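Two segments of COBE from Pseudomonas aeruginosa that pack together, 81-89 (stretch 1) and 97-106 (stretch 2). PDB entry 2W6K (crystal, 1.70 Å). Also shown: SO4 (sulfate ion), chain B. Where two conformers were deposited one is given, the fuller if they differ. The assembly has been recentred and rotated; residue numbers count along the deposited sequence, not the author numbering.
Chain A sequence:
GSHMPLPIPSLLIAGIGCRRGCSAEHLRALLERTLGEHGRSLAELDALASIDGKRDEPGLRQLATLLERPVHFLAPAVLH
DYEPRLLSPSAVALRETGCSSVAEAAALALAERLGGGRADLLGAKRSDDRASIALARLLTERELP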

# COMPACT_ATOMS: atom_id res chain seq x y z
N ASP A 81 9.62 -10.52 -2.71
CA ASP A 81 10.27 -10.04 -3.93
C ASP A 81 10.74 -8.58 -3.84
O ASP A 81 11.62 -8.17 -4.60
CB ASP A 81 9.34 -10.18 -5.13
CG ASP A 81 9.22 -11.62 -5.65
OD1 ASP A 81 10.06 -12.48 -5.28
OD2 ASP A 81 8.29 -11.87 -6.45
N TYR A 82 10.17 -7.81 -2.91
CA TYR A 82 10.40 -6.35 -2.82
C TYR A 82 11.32 -5.94 -1.66
O TYR A 82 11.63 -4.76 -1.48
CB TYR A 82 9.04 -5.61 -2.77
CG TYR A 82 8.26 -5.77 -4.06
CD1 TYR A 82 8.43 -4.86 -5.11
CD2 TYR A 82 7.40 -6.86 -4.25
CE1 TYR A 82 7.76 -5.01 -6.30
CE2 TYR A 82 6.73 -7.03 -5.46
CZ TYR A 82 6.91 -6.09 -6.47
OH TYR A 82 6.25 -6.20 -7.67
N GLU A 83 11.79 -6.93 -0.91
CA GLU A 83 12.76 -6.73 0.17
C GLU A 83 13.89 -5.75 -0.15
O GLU A 83 14.18 -4.86 0.66
CB GLU A 83 13.37 -8.08 0.57
CG GLU A 83 12.61 -8.84 1.62
CD GLU A 83 12.35 -8.01 2.87
OE1 GLU A 83 11.18 -7.95 3.27
OE2 GLU A 83 13.31 -7.43 3.43
N PRO A 84 14.58 -5.94 -1.30
CA PRO A 84 15.72 -5.09 -1.64
C PRO A 84 15.36 -3.62 -1.87
O PRO A 84 16.26 -2.78 -1.93
CB PRO A 84 16.22 -5.68 -2.98
CG PRO A 84 15.69 -7.05 -3.02
CD PRO A 84 14.38 -7.01 -2.31
N ARG A 85 14.06 -3.34 -2.00
CA ARG A 85 13.60 -2.01 -2.35
C ARG A 85 12.95 -1.28 -1.19
O ARG A 85 12.62 -0.12 -1.31
CB ARG A 85 12.65 -2.07 -3.53
CG ARG A 85 13.29 -2.56 -4.82
CD ARG A 85 12.25 -2.98 -5.81
NE ARG A 85 11.55 -1.83 -6.37
CZ ARG A 85 10.56 -1.90 -7.26
NH1 ARG A 85 9.99 -0.78 -7.71
NH2 ARG A 85 10.14 -3.07 -7.71
N LEU A 86 12.79 -1.96 -0.06
CA LEU A 86 12.11 -1.35 1.09
C LEU A 86 12.91 -0.24 1.74
O LEU A 86 14.15 -0.23 1.71
CB LEU A 86 11.73 -2.42 2.13
CG LEU A 86 10.89 -3.55 1.53
CD1 LEU A 86 10.50 -4.53 2.63
CD2 LEU A 86 9.64 -3.07 0.78
N LEU A 87 12.19 0.69 2.36
CA LEU A 87 12.83 1.85 2.98
C LEU A 87 12.85 1.79 4.51
O LEU A 87 13.72 2.42 5.15
CB LEU A 87 12.17 3.16 2.50
CG LEU A 87 12.08 3.48 1.00
CD1 LEU A 87 11.41 4.85 0.71
CD2 LEU A 87 13.48 3.37 0.29
N SER A 88 11.89 1.10 5.11
CA SER A 88 11.67 1.21 6.56
C SER A 88 11.41 -0.16 7.20
O SER A 88 10.26 -0.49 7.52
CB SER A 88 10.47 2.13 6.86
OG SER A 88 10.47 3.27 6.03
N PRO A 89 12.47 -0.96 7.39
CA PRO A 89 12.36 -2.30 7.99
C PRO A 89 11.66 -2.30 9.36
O PRO A 89 11.86 -1.38 10.17
CB PRO A 89 13.82 -2.72 8.13
CG PRO A 89 14.65 -1.44 7.99
CD PRO A 89 13.86 -0.60 7.05
N THR A 97 5.86 -12.16 9.62
CA THR A 97 5.44 -12.37 8.24
C THR A 97 6.55 -12.84 7.29
O THR A 97 6.25 -13.42 6.24
CB THR A 97 4.84 -11.07 7.66
OG1 THR A 97 5.89 -10.13 7.42
CG2 THR A 97 3.82 -10.46 8.61
N GLY A 98 7.81 -12.58 7.66
CA GLY A 98 8.95 -12.83 6.78
C GLY A 98 9.29 -11.65 5.89
O GLY A 98 10.31 -11.65 5.17
N CYS A 99 8.44 -10.62 5.94
CA CYS A 99 8.56 -9.42 5.11
C CYS A 99 8.94 -8.27 6.02
O CYS A 99 8.34 -8.12 7.10
CB CYS A 99 7.21 -9.14 4.43
SG CYS A 99 6.93 -7.45 3.81
N SER A 100 9.90 -7.44 5.61
CA SER A 100 10.42 -6.36 6.48
C SER A 100 9.50 -5.15 6.63
O SER A 100 9.66 -4.34 7.54
CB SER A 100 11.80 -5.89 6.00
OG SER A 100 12.75 -6.95 6.16
N SER A 101 8.59 -4.97 5.69
CA SER A 101 7.58 -3.90 5.83
C SER A 101 6.39 -4.26 5.02
O SER A 101 6.48 -4.24 3.79
CB SER A 101 8.10 -2.52 5.39
OG SER A 101 7.00 -1.60 5.43
N VAL A 102 5.29 -4.60 5.69
CA VAL A 102 4.07 -4.98 4.99
C VAL A 102 3.56 -3.79 4.19
O VAL A 102 3.16 -3.96 3.04
CB VAL A 102 2.98 -5.52 5.96
CG1 VAL A 102 1.62 -5.59 5.28
CG2 VAL A 102 3.42 -6.87 6.49
N ALA A 103 3.55 -2.61 4.80
CA ALA A 103 2.97 -1.44 4.10
C ALA A 103 3.75 -1.12 2.83
O ALA A 103 3.18 -0.89 1.77
CB ALA A 103 2.96 -0.23 5.03
N GLU A 104 5.07 -1.06 2.95
CA GLU A 104 5.91 -0.68 1.81
C GLU A 104 5.89 -1.77 0.71
O GLU A 104 5.68 -1.48 -0.46
CB GLU A 104 7.32 -0.38 2.27
CG GLU A 104 7.35 0.86 3.11
CD GLU A 104 8.73 1.29 3.59
OE1 GLU A 104 9.69 0.52 3.42
OE2 GLU A 104 8.81 2.40 4.18
N ALA A 105 6.06 -3.02 1.12
CA ALA A 105 6.08 -4.13 0.15
C ALA A 105 4.75 -4.33 -0.52
O ALA A 105 4.72 -4.57 -1.72
CB ALA A 105 6.54 -5.43 0.80
N ALA A 106 3.64 -4.19 0.23
CA ALA A 106 2.30 -4.43 -0.37
C ALA A 106 1.95 -3.31 -1.36
O ALA A 106 1.37 -3.57 -2.43
CB ALA A 106 1.22 -4.58 0.69
S SO4 B . 4.80 -2.50 8.46
O1 SO4 B . 4.58 -2.08 9.89
O2 SO4 B . 5.01 -3.94 8.42
O3 SO4 B . 5.98 -1.82 7.98
O4 SO4 B . 3.64 -2.13 7.70

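Stretch 2 enters the contact at a turn. Gly98, the first residue to leave the preceding helix, has positive phi, at which a CB would be jammed against the carbonyl O of Thr97. The turn brings Ser100 to the carboxylate of Glu83, which binds it twice: Ser100 N donates to Glu83 OE1 (2.7 Å, nearly linear at 168°) and Ser100 OG to Glu83 OE2 (2.8 Å). Although CA-to-CB of Glu83 points sideways, its m, m rotamer brings the carboxylate across the gap. Ser100 O also receives a CA-H...O contact from Pro89 CA (3.4 Å).

Ser101 caps the next helix, its OG accepting from Glu104 N (3.2 Å) and donating to sulfate O3 (2.8 Å); Val102 N and Ala103 N bind other oxygens of the ion.

Glu104, buried and pointing toward stretch 1, is extended at chi2 and serves as the second clamp. Its OE1 accepts from Leu87 N (2.7 Å) and Ser88 N (2.8 Å), while OE2 takes the hydroxyl of Ser88 OG (2.6 Å), so that an otherwise costly buried carboxylate is well satisfied.

Ala105 supplies the apolar part: Leu86 CD2 lies 3.9 Å from Ala105 CB, and Tyr82 CB 4.4 Å from the same Ala105 CB. The small methyl fits this close spacing, with Tyr82 CA and Ala105 CA 5.7 Å apart.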